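Local coordinates for protein putative esterase (Bacteroides intestinalis DSM 17393, PDB 5VOL) that acts as a carbohydrate esterase of family CE1, a ferulic acid esterase that probably frees feruloyl groups from arabinoxylan, and binds calcium, at residues T14-S19 with K25-V30; V46-H51 with E115-I120; V85-G90 with W106-F111; N57-E62 with H252-W257. All blocks are in the same frame, centred on the assembly; numbering follows the deposited sequence.

Contact 1: T14-S19 with K25-V30; sequences TDTLFS and KRAYTV
Two torsions place the aromatic group of this hairpin against its partner strand: Y28 carries CG between its backbone N and carbonyl carbon (chi1 66°), and the ring plane is turned nearly perpendicular to the plane through CA, CB and CG (chi2 -91°). The ring therefore leans back across D15, whose CA lies over one face toward the rim, while CB of D15 comes to 3.4 Å from CZ of Y28. The D15 carboxylate runs alongside the ring in the same direction and turns back to its own strand, where OD1 takes the N-H of T16 at 2.7 Å from the anti side. Beneath these groups D15 and Y28 form a hydrogen-bonded antiparallel pair, with Y28 N to D15 O at 2.8 Å, and L17 and R26 repeat the pattern, R26 N reaching L17 O at 2.7 Å. On the other face of the sheet, T14 and T29 both hold OG1 anti to the carbonyl carbon, and the two hydroxyls share a hydrogen bond of 3.0 Å. CG2 of T16 lies 4.1 Å from CB of A27 on that same face. An alanine here in place of Y28, lacking ring and hydroxyl, is likely to leave one side of D15 without its aromatic neighbour and the hydroxyls of Y119 and Y124 without this hydrogen-bond partner. The hairpin forms one border of the central sheet within the chain: strand 24-32 pairs onward with strand 83-87, T29 OG1 is also hydrogen-bonded to ND2 of N57, and helix 108-123 packs against the face bearing L17, R26 and Y28.

Contact 2: V46-H51 with E115-I120; sequences VLYLLH and EFLPYI
Contact between strand segment 46-51 and the helix runs through Y48, which touches F116, L117 and I120. First in sequence comes V46, whose CG2 lies over one face of the Y48 ring, toward the rim. At Y48 itself, CG is anti to the carbonyl carbon (chi1 -66°), and the side chain projects from the sheet toward the helix. Its CE1 comes to 4.1 Å from CE2 of F116, which meets the Y48 ring at the edge, near its plane; the two side chains run alongside in opposite senses. L117 crosses the tyrosine at about a right angle, its CG 3.4 Å from OH of Y48 and 4.1 Å from CZ, and CD1 also 4.1 Å from CZ. CG2 of I120 comes to 4.2 Å from the same OH, while its CG1 lies over a face of the F116 ring.

This is the layered packing of an alpha/beta-hydrolase: a helix covers a largely parallel sheet, and the axes of 46-50 and 115-120 come within 11.8 Å, their directions 141° apart. Across the two segments the contact has no hydrogen bond. The buried hydroxyl of Y48 is instead satisfied by E121, one residue further along the helix, and F112 adds an edge-to-face ring contact. Further along the strand, L49 and L50 meet other elements: L49 packs on W60, and L50 on P87 and Y100. At the end of the segment, NE2 of H51 is hydrogen-bonded to the backbone N of A89.

Contact 3: V85-G90 with W106-F111; sequences VTPNAG and WKYETF
The hydroxyl of Y108 gives its hydrogen bond to the backbone O of N88 from well above the carbonyl plane, 67° out of it, so the bond of 2.9 Å does not lie on a lone pair. The C=O...donor angle of 107° agrees with this steep approach. The same OH is hemmed in by carbon, with CB of P87 at 3.3 Å and CB of A89 at 3.6 Å. The P87 and Y108 side chains cross at about a right angle.

The contact ties the first turn of helix 108-123 to the loop leaving strand 83-87, in the sheet-and-helix architecture of an alpha/beta-hydrolase. In that loop N88 forms an Asx turn, its OD1 accepting from G90 N at 3.2 Å, while its carbonyl O also receives R26 NH1 from the neighbouring strand. Carrying CG anti to its backbone N (chi1 -166°), Y108 sends its ring from the helix start toward the loop, and CD2 of F111 lies over the centre of one ring face. A phenylalanine in place of Y108 has no hydroxyl to give, and would probably leave the N88 carbonyl to lean on R26, with the loop less firmly tied to the helix.

Contact 4: N57-E62 with H252-W257; sequences NPVWAE and HDWEYW
W254 runs from CB through CG into an indole whose six-membered end reaches the short helix 59-62. On the pyrrole side, NE1 is hydrogen-bonded to E55. Next along the ring, CZ2 lies beside V59, though the exact spacing of these two side chains is doubtful. At the tip, CH2 stands 3.7 Å above the plane of W60, over its centre, and CZ3 is 3.7 Å from CE3 of W60. The edge of W254 thus meets the face of W60 in a T-shaped stack, with six-membered centroids 4.9 Å apart and planes at 76°. The far edge of W60 continues to W257: CH2 of W60 is 3.5 Å from O of W257 and 4.0 Å from CB of W257. Behind the stack, CE3 of W257 lies over one face of W254, and the indole N-H of W60 is bonded to L50 O.

Helix 254-271 begins with D253 as its N-cap, OD1 accepting from Y256 N at 3.0 Å; this carboxylate also forms a salt bridge with R72 of the second subunit. Just before it, H252 is hydrogen-bonded through NE2 to S139 and through ND1 to D223, an arrangement consistent with the Ser-His-Asp triad of this hydrolase fold. Across the two segments the contact is aromatic and apolar, which implies that ring packing joins the segment carrying this probable catalytic histidine to helix 59-62, while the indole N-H groups find their partners outside.

In the fold
Contact 1 lies toward the sheet's border and is the most exposed, combining backbone hydrogen bonds with a hydroxyl pair. Contacts 2 and 3 are buried and share helix 108-123, but differ in chemistry: contact 2 is apolar between its segments, whereas contact 3 turns on one tyrosine-to-carbonyl bond. Strands 24-32, 83-87 and 46-50 are successive neighbours in one sheet, linking contacts 1, 3 and 2. Contact 4, partly buried, lies further off, its centre about 17 Å from that of contact 2, and relies on indole rings; beside it, helix 254-271 meets the second subunit. N57 joins it to contact 1, and W60 to contact 2.

Contact 1: T14-S19 with K25-V30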
# COMPACT_ATOMS: atom_id res chain seq x y z
N THR C 14 -1.60 32.24 -0.47
CA THR C 14 -2.29 32.59 -1.70
C THR C 14 -2.03 34.07 -2.03
O THR C 14 -2.22 34.94 -1.19
CB THR C 14 -3.80 32.32 -1.60
OG1 THR C 14 -4.03 30.90 -1.62
CG2 THR C 14 -4.55 32.95 -2.77
N ASP C 15 -1.57 34.34 -3.25
CA ASP C 15 -1.30 35.71 -3.66
C ASP C 15 -1.72 35.89 -5.12
O ASP C 15 -2.32 34.98 -5.72
CB ASP C 15 0.18 36.04 -3.47
CG ASP C 15 0.42 37.52 -3.15
OD1 ASP C 15 -0.41 38.36 -3.54
OD2 ASP C 15 1.44 37.82 -2.50
N THR C 16 -1.42 37.06 -5.69
CA THR C 16 -1.74 37.31 -7.09
C THR C 16 -0.59 38.00 -7.80
O THR C 16 0.14 38.79 -7.21
CB THR C 16 -3.01 38.18 -7.27
OG1 THR C 16 -2.72 39.52 -6.87
CG2 THR C 16 -4.14 37.65 -6.43
N LEU C 17 -0.43 37.68 -9.08
CA LEU C 17 0.50 38.35 -9.97
C LEU C 17 -0.29 39.01 -11.10
O LEU C 17 -1.17 38.38 -11.68
CB LEU C 17 1.51 37.35 -10.53
CG LEU C 17 2.41 37.88 -11.63
CD1 LEU C 17 3.30 39.00 -11.09
CD2 LEU C 17 3.23 36.75 -12.22
N PHE C 18 -0.00 40.27 -11.41
CA PHE C 18 -0.69 40.86 -12.56
C PHE C 18 0.02 40.51 -13.86
O PHE C 18 1.20 40.75 -14.01
CB PHE C 18 -0.80 42.38 -12.45
CG PHE C 18 -1.50 43.00 -13.63
CD1 PHE C 18 -2.88 42.95 -13.73
CD2 PHE C 18 -0.77 43.56 -14.67
CE1 PHE C 18 -3.53 43.50 -14.83
CE2 PHE C 18 -1.41 44.11 -15.77
CZ PHE C 18 -2.80 44.07 -15.85
N SER C 19 -0.72 39.93 -14.80
CA SER C 19 -0.14 39.55 -16.09
C SER C 19 -0.44 40.59 -17.17
O SER C 19 -1.61 40.87 -17.46
CB SER C 19 -0.68 38.19 -16.53
OG SER C 19 -0.34 37.91 -17.88
N LYS C 25 -5.24 39.93 -13.40
CA LYS C 25 -4.69 39.47 -12.13
C LYS C 25 -4.77 37.94 -12.12
O LYS C 25 -5.84 37.37 -12.36
CB LYS C 25 -5.46 40.05 -10.94
CG LYS C 25 -5.06 41.47 -10.57
CD LYS C 25 -6.00 42.06 -9.52
CE LYS C 25 -6.20 41.09 -8.35
NZ LYS C 25 -7.21 41.61 -7.37
N ARG C 26 -3.65 37.29 -11.88
CA ARG C 26 -3.65 35.83 -11.81
C ARG C 26 -3.33 35.39 -10.39
O ARG C 26 -2.23 35.63 -9.89
CB ARG C 26 -2.65 35.24 -12.81
CG ARG C 26 -3.12 35.27 -14.27
CD ARG C 26 -4.22 34.25 -14.51
NE ARG C 26 -5.56 34.82 -14.44
CZ ARG C 26 -6.68 34.12 -14.57
NH1 ARG C 26 -6.64 32.80 -14.73
NH2 ARG C 26 -7.86 34.74 -14.51
N ALA C 27 -4.31 34.79 -9.73
CA ALA C 27 -4.09 34.26 -8.40
C ALA C 27 -3.25 32.98 -8.47
O ALA C 27 -3.25 32.27 -9.48
CB ALA C 27 -5.41 34.00 -7.69
N TYR C 28 -2.55 32.70 -7.39
CA TYR C 28 -1.81 31.45 -7.28
C TYR C 28 -1.74 31.05 -5.82
O TYR C 28 -1.91 31.89 -4.93
CB TYR C 28 -0.41 31.59 -7.88
CG TYR C 28 0.48 32.54 -7.11
CD1 TYR C 28 0.54 33.89 -7.45
CD2 TYR C 28 1.27 32.10 -6.06
CE1 TYR C 28 1.35 34.77 -6.76
CE2 TYR C 28 2.09 32.97 -5.36
CZ TYR C 28 2.12 34.30 -5.72
OH TYR C 28 2.94 35.17 -5.02
N THR C 29 -1.49 29.77 -5.57
CA THR C 29 -1.38 29.25 -4.22
C THR C 29 -0.07 28.48 -4.14
O THR C 29 0.21 27.63 -4.99
CB THR C 29 -2.57 28.33 -3.86
OG1 THR C 29 -3.80 29.05 -4.01
CG2 THR C 29 -2.46 27.81 -2.42
N VAL C 30 0.74 28.78 -3.14
CA VAL C 30 2.06 28.17 -3.08
C VAL C 30 2.27 27.51 -1.73
O VAL C 30 1.83 28.04 -0.70
CB VAL C 30 3.18 29.21 -3.35
CG1 VAL C 30 3.06 30.38 -2.38
CG2 VAL C 30 4.56 28.57 -3.23

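Contact 2: V46-H51 with E115-I120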
# COMPACT_ATOMS: atom_id res chain seq x y z
N VAL C 46 11.36 22.93 -7.31
CA VAL C 46 9.97 23.36 -7.43
C VAL C 46 9.16 22.34 -8.22
O VAL C 46 9.63 21.74 -9.19
CB VAL C 46 9.84 24.76 -8.10
CG1 VAL C 46 10.32 24.71 -9.54
CG2 VAL C 46 8.39 25.24 -8.04
N LEU C 47 7.93 22.14 -7.75
CA LEU C 47 6.93 21.38 -8.46
C LEU C 47 5.77 22.30 -8.84
O LEU C 47 5.13 22.90 -7.97
CB LEU C 47 6.41 20.20 -7.61
CG LEU C 47 5.21 19.45 -8.20
CD1 LEU C 47 5.61 18.73 -9.47
CD2 LEU C 47 4.64 18.45 -7.17
N TYR C 48 5.50 22.42 -10.14
CA TYR C 48 4.28 23.10 -10.59
C TYR C 48 3.15 22.08 -10.58
O TYR C 48 3.22 21.05 -11.23
CB TYR C 48 4.49 23.73 -11.98
CG TYR C 48 5.51 24.85 -11.88
CD1 TYR C 48 5.11 26.13 -11.51
CD2 TYR C 48 6.86 24.61 -12.10
CE1 TYR C 48 6.04 27.16 -11.37
CE2 TYR C 48 7.79 25.63 -11.97
CZ TYR C 48 7.37 26.90 -11.61
OH TYR C 48 8.29 27.91 -11.46
N LEU C 49 2.13 22.35 -9.78
CA LEU C 49 1.05 21.38 -9.61
C LEU C 49 -0.28 21.99 -10.08
O LEU C 49 -0.86 22.84 -9.41
CB LEU C 49 0.97 20.96 -8.15
CG LEU C 49 -0.06 19.90 -7.73
CD1 LEU C 49 0.22 18.58 -8.45
CD2 LEU C 49 0.04 19.69 -6.23
N LEU C 50 -0.77 21.51 -11.22
CA LEU C 50 -1.87 22.17 -11.94
C LEU C 50 -3.25 21.58 -11.65
O LEU C 50 -3.41 20.36 -11.50
CB LEU C 50 -1.59 22.09 -13.45
CG LEU C 50 -0.20 22.52 -13.93
CD1 LEU C 50 -0.10 22.45 -15.46
CD2 LEU C 50 0.18 23.93 -13.44
N HIS C 51 -4.26 22.46 -11.57
CA HIS C 51 -5.63 22.03 -11.30
C HIS C 51 -6.38 21.64 -12.57
O HIS C 51 -5.88 21.81 -13.68
CB HIS C 51 -6.42 23.11 -10.55
CG HIS C 51 -6.63 24.36 -11.34
ND1 HIS C 51 -7.47 24.43 -12.44
CD2 HIS C 51 -6.12 25.61 -11.20
CE1 HIS C 51 -7.46 25.65 -12.93
NE2 HIS C 51 -6.65 26.39 -12.19
N GLU C 115 6.29 35.29 -17.55
CA GLU C 115 5.90 36.12 -16.41
C GLU C 115 5.81 35.32 -15.09
O GLU C 115 6.42 35.68 -14.08
CB GLU C 115 4.56 36.80 -16.67
CG GLU C 115 4.56 37.85 -17.78
CD GLU C 115 3.20 38.51 -17.94
OE1 GLU C 115 2.17 37.79 -17.98
OE2 GLU C 115 3.14 39.76 -18.03
N PHE C 116 5.03 34.24 -15.11
CA PHE C 116 4.75 33.51 -13.86
C PHE C 116 5.99 32.80 -13.34
O PHE C 116 6.39 33.02 -12.20
CB PHE C 116 3.62 32.50 -14.07
CG PHE C 116 3.15 31.84 -12.79
CD1 PHE C 116 2.53 32.59 -11.81
CD2 PHE C 116 3.34 30.48 -12.58
CE1 PHE C 116 2.08 31.99 -10.63
CE2 PHE C 116 2.90 29.87 -11.40
CZ PHE C 116 2.27 30.62 -10.42
N LEU C 117 6.61 31.97 -14.17
CA LEU C 117 7.75 31.16 -13.72
C LEU C 117 8.92 32.02 -13.20
O LEU C 117 9.44 31.77 -12.12
CB LEU C 117 8.19 30.22 -14.84
CG LEU C 117 9.23 29.15 -14.49
CD1 LEU C 117 8.97 27.90 -15.30
CD2 LEU C 117 10.64 29.68 -14.76
N PRO C 118 9.33 33.05 -13.96
CA PRO C 118 10.43 33.88 -13.43
C PRO C 118 10.08 34.57 -12.11
O PRO C 118 10.93 34.65 -11.23
CB PRO C 118 10.66 34.91 -14.55
CG PRO C 118 10.24 34.21 -15.78
CD PRO C 118 9.05 33.36 -15.38
N TYR C 119 8.86 35.06 -11.98
CA TYR C 119 8.44 35.75 -10.76
C TYR C 119 8.42 34.81 -9.56
O TYR C 119 8.89 35.16 -8.47
CB TYR C 119 7.06 36.37 -10.97
CG TYR C 119 6.29 36.70 -9.69
CD1 TYR C 119 5.41 35.78 -9.16
CD2 TYR C 119 6.42 37.93 -9.06
CE1 TYR C 119 4.69 36.06 -8.02
CE2 TYR C 119 5.68 38.22 -7.90
CZ TYR C 119 4.82 37.27 -7.40
OH TYR C 119 4.06 37.49 -6.26
N ILE C 120 7.85 33.62 -9.75
CA ILE C 120 7.75 32.64 -8.68
C ILE C 120 9.13 32.18 -8.22
O ILE C 120 9.42 32.13 -7.02
CB ILE C 120 6.93 31.39 -9.13
CG1 ILE C 120 5.44 31.72 -9.22
CG2 ILE C 120 7.13 30.21 -8.18
CD1 ILE C 120 4.81 32.14 -7.92

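Contact 3: V85-G90 with W106-F111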
# COMPACT_ATOMS: atom_id res chain seq x y z
N VAL C 85 3.59 24.97 -6.38
CA VAL C 85 2.76 26.12 -6.76
C VAL C 85 1.69 25.76 -7.78
O VAL C 85 1.94 25.00 -8.73
CB VAL C 85 3.63 27.27 -7.29
CG1 VAL C 85 4.34 26.83 -8.52
CG2 VAL C 85 2.78 28.53 -7.59
N THR C 86 0.50 26.32 -7.57
CA THR C 86 -0.64 26.12 -8.44
C THR C 86 -1.14 27.49 -8.91
O THR C 86 -1.62 28.27 -8.08
CB THR C 86 -1.77 25.37 -7.72
OG1 THR C 86 -1.29 24.11 -7.22
CG2 THR C 86 -2.98 25.16 -8.66
N PRO C 87 -0.98 27.81 -10.20
CA PRO C 87 -1.52 29.08 -10.71
C PRO C 87 -3.02 28.95 -11.03
O PRO C 87 -3.47 27.83 -11.30
CB PRO C 87 -0.70 29.33 -11.97
CG PRO C 87 -0.39 27.93 -12.50
CD PRO C 87 -0.32 27.02 -11.26
N ASN C 88 -3.77 30.05 -11.04
CA ASN C 88 -5.16 29.95 -11.47
C ASN C 88 -5.22 29.86 -12.99
O ASN C 88 -4.75 30.76 -13.69
CB ASN C 88 -6.01 31.14 -11.00
CG ASN C 88 -7.50 30.95 -11.30
OD1 ASN C 88 -7.99 29.83 -11.41
ND2 ASN C 88 -8.23 32.06 -11.45
N ALA C 89 -5.80 28.77 -13.48
CA ALA C 89 -5.97 28.58 -14.91
C ALA C 89 -7.41 28.18 -15.21
O ALA C 89 -7.68 27.54 -16.23
CB ALA C 89 -5.01 27.51 -15.43
N GLY C 90 -8.32 28.52 -14.31
CA GLY C 90 -9.69 28.05 -14.45
C GLY C 90 -10.79 28.92 -13.89
O GLY C 90 -10.69 30.15 -13.91
N TRP C 106 -5.92 34.84 -25.15
CA TRP C 106 -5.56 34.34 -23.82
C TRP C 106 -4.30 33.46 -23.95
O TRP C 106 -4.39 32.24 -24.09
CB TRP C 106 -6.73 33.55 -23.23
CG TRP C 106 -6.61 33.24 -21.75
CD1 TRP C 106 -6.30 32.03 -21.19
CD2 TRP C 106 -6.79 34.15 -20.67
NE1 TRP C 106 -6.30 32.13 -19.82
CE2 TRP C 106 -6.59 33.43 -19.47
CE3 TRP C 106 -7.11 35.51 -20.59
CZ2 TRP C 106 -6.70 34.02 -18.22
CZ3 TRP C 106 -7.22 36.09 -19.35
CH2 TRP C 106 -7.01 35.35 -18.18
N LYS C 107 -3.14 34.10 -23.92
CA LYS C 107 -1.90 33.43 -24.19
C LYS C 107 -1.33 32.93 -22.85
O LYS C 107 -0.37 33.49 -22.32
CB LYS C 107 -0.92 34.37 -24.90
CG LYS C 107 -1.53 35.01 -26.16
CD LYS C 107 -0.46 35.46 -27.16
CE LYS C 107 0.54 36.36 -26.52
NZ LYS C 107 1.83 36.41 -27.28
N TYR C 108 -1.96 31.90 -22.29
CA TYR C 108 -1.64 31.49 -20.93
C TYR C 108 -0.24 30.92 -20.84
O TYR C 108 0.48 31.16 -19.87
CB TYR C 108 -2.67 30.46 -20.41
CG TYR C 108 -2.59 30.27 -18.92
CD1 TYR C 108 -3.31 31.07 -18.05
CD2 TYR C 108 -1.75 29.30 -18.37
CE1 TYR C 108 -3.23 30.90 -16.68
CE2 TYR C 108 -1.66 29.12 -17.00
CZ TYR C 108 -2.40 29.92 -16.16
OH TYR C 108 -2.32 29.75 -14.80
N GLU C 109 0.18 30.18 -21.86
CA GLU C 109 1.51 29.58 -21.81
C GLU C 109 2.58 30.67 -21.82
O GLU C 109 3.60 30.58 -21.11
CB GLU C 109 1.70 28.62 -22.99
CG GLU C 109 2.97 27.76 -22.91
CD GLU C 109 2.94 26.59 -23.87
OE1 GLU C 109 1.84 26.06 -24.11
OE2 GLU C 109 4.01 26.20 -24.40
N THR C 110 2.36 31.72 -22.61
CA THR C 110 3.31 32.81 -22.67
C THR C 110 3.36 33.49 -21.31
O THR C 110 4.43 33.88 -20.84
CB THR C 110 2.94 33.84 -23.78
OG1 THR C 110 3.02 33.21 -25.06
CG2 THR C 110 3.88 35.02 -23.74
N PHE C 111 2.20 33.62 -20.66
CA PHE C 111 2.15 34.14 -19.30
C PHE C 111 2.95 33.22 -18.36
O PHE C 111 3.72 33.69 -17.51
CB PHE C 111 0.70 34.25 -18.81
CG PHE C 111 0.55 34.08 -17.31
CD1 PHE C 111 0.97 35.07 -16.44
CD2 PHE C 111 -0.00 32.92 -16.78
CE1 PHE C 111 0.83 34.92 -15.07
CE2 PHE C 111 -0.15 32.76 -15.43
CZ PHE C 111 0.27 33.75 -14.56

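Contact 4: N57-E62 with H252-W257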
# COMPACT_ATOMS: atom_id res chain seq x y z
N ASN C 57 -7.01 27.92 -8.32
CA ASN C 57 -5.71 27.64 -7.70
C ASN C 57 -5.71 27.00 -6.30
O ASN C 57 -4.79 26.27 -5.98
CB ASN C 57 -4.87 28.93 -7.65
CG ASN C 57 -5.64 30.11 -7.09
OD1 ASN C 57 -6.57 30.62 -7.74
ND2 ASN C 57 -5.29 30.54 -5.88
N PRO C 58 -6.73 27.28 -5.46
CA PRO C 58 -6.63 26.80 -4.07
C PRO C 58 -6.98 25.32 -3.86
O PRO C 58 -6.85 24.85 -2.73
CB PRO C 58 -7.66 27.66 -3.31
CG PRO C 58 -8.09 28.75 -4.29
CD PRO C 58 -7.91 28.14 -5.65
N VAL C 59 -7.41 24.61 -4.89
CA VAL C 59 -7.98 23.29 -4.69
C VAL C 59 -6.93 22.25 -4.21
O VAL C 59 -7.25 21.40 -3.39
CB VAL C 59 -8.68 22.77 -5.97
CG1 VAL C 59 -7.67 22.49 -7.07
CG2 VAL C 59 -9.51 21.54 -5.67
N TRP C 60 -5.70 22.34 -4.71
CA TRP C 60 -4.66 21.39 -4.31
C TRP C 60 -4.34 21.51 -2.81
O TRP C 60 -4.10 20.51 -2.14
CB TRP C 60 -3.40 21.57 -5.16
CG TRP C 60 -3.39 20.66 -6.37
CD1 TRP C 60 -3.48 21.03 -7.68
CD2 TRP C 60 -3.32 19.22 -6.36
NE1 TRP C 60 -3.46 19.92 -8.49
CE2 TRP C 60 -3.36 18.80 -7.70
CE3 TRP C 60 -3.23 18.26 -5.35
CZ2 TRP C 60 -3.31 17.45 -8.06
CZ3 TRP C 60 -3.17 16.92 -5.70
CH2 TRP C 60 -3.21 16.52 -7.04
N ALA C 61 -4.38 22.73 -2.28
CA ALA C 61 -4.19 22.90 -0.85
C ALA C 61 -5.44 22.52 -0.05
O ALA C 61 -5.35 21.86 0.98
CB ALA C 61 -3.77 24.34 -0.53
N GLU C 62 -6.61 22.91 -0.53
CA GLU C 62 -7.84 22.75 0.25
C GLU C 62 -8.41 21.34 0.21
O GLU C 62 -8.89 20.85 1.22
CB GLU C 62 -8.90 23.75 -0.22
CG GLU C 62 -8.40 25.17 -0.16
CD GLU C 62 -9.50 26.20 -0.34
OE1 GLU C 62 -10.60 25.83 -0.81
OE2 GLU C 62 -9.25 27.38 -0.01
N HIS C 252 -12.63 9.78 -11.71
CA HIS C 252 -12.19 11.15 -11.90
C HIS C 252 -12.54 11.91 -10.64
O HIS C 252 -13.46 12.73 -10.65
CB HIS C 252 -12.88 11.77 -13.14
CG HIS C 252 -12.04 12.76 -13.88
ND1 HIS C 252 -10.89 12.41 -14.55
CD2 HIS C 252 -12.20 14.09 -14.09
CE1 HIS C 252 -10.36 13.48 -15.12
NE2 HIS C 252 -11.15 14.51 -14.86
N ASP C 253 -11.82 11.66 -9.55
CA ASP C 253 -12.23 12.23 -8.28
C ASP C 253 -11.05 12.57 -7.38
O ASP C 253 -9.92 12.15 -7.63
CB ASP C 253 -13.19 11.27 -7.56
CG ASP C 253 -12.57 9.91 -7.30
OD1 ASP C 253 -11.57 9.86 -6.55
OD2 ASP C 253 -13.06 8.89 -7.83
N TRP C 254 -11.32 13.34 -6.33
CA TRP C 254 -10.25 13.87 -5.49
C TRP C 254 -9.62 12.84 -4.57
O TRP C 254 -8.48 13.03 -4.12
CB TRP C 254 -10.75 15.08 -4.69
CG TRP C 254 -10.44 16.31 -5.48
CD1 TRP C 254 -11.29 17.00 -6.30
CD2 TRP C 254 -9.15 16.94 -5.61
NE1 TRP C 254 -10.62 18.04 -6.90
CE2 TRP C 254 -9.31 18.02 -6.50
CE3 TRP C 254 -7.89 16.70 -5.04
CZ2 TRP C 254 -8.24 18.87 -6.83
CZ3 TRP C 254 -6.83 17.54 -5.37
CH2 TRP C 254 -7.02 18.62 -6.26
N GLU C 255 -10.29 11.73 -4.30
CA GLU C 255 -9.60 10.67 -3.57
C GLU C 255 -8.48 10.12 -4.45
O GLU C 255 -7.41 9.78 -3.95
CB GLU C 255 -10.54 9.54 -3.15
CG GLU C 255 -11.35 9.85 -1.90
CD GLU C 255 -10.48 10.12 -0.68
OE1 GLU C 255 -9.82 9.19 -0.16
OE2 GLU C 255 -10.44 11.29 -0.23
N TYR C 256 -8.71 10.05 -5.76
CA TYR C 256 -7.68 9.59 -6.67
C TYR C 256 -6.48 10.57 -6.71
O TYR C 256 -5.33 10.15 -6.78
CB TYR C 256 -8.22 9.40 -8.09
CG TYR C 256 -7.39 8.41 -8.88
CD1 TYR C 256 -7.61 7.04 -8.74
CD2 TYR C 256 -6.37 8.84 -9.72
CE1 TYR C 256 -6.84 6.11 -9.44
CE2 TYR C 256 -5.59 7.91 -10.42
CZ TYR C 256 -5.83 6.55 -10.28
OH TYR C 256 -5.08 5.62 -10.97
N TRP C 257 -6.76 11.86 -6.66
CA TRP C 257 -5.73 12.88 -6.89
C TRP C 257 -4.97 13.16 -5.61
O TRP C 257 -3.76 13.33 -5.62
CB TRP C 257 -6.37 14.15 -7.48
CG TRP C 257 -7.01 13.84 -8.80
CD1 TRP C 257 -6.54 12.97 -9.75
CD2 TRP C 257 -8.28 14.31 -9.29
NE1 TRP C 257 -7.43 12.89 -10.80
CE2 TRP C 257 -8.50 13.70 -10.54
CE3 TRP C 257 -9.24 15.19 -8.79
CZ2 TRP C 257 -9.65 13.95 -11.31
CZ3 TRP C 257 -10.39 15.44 -9.56
CH2 TRP C 257 -10.57 14.82 -10.80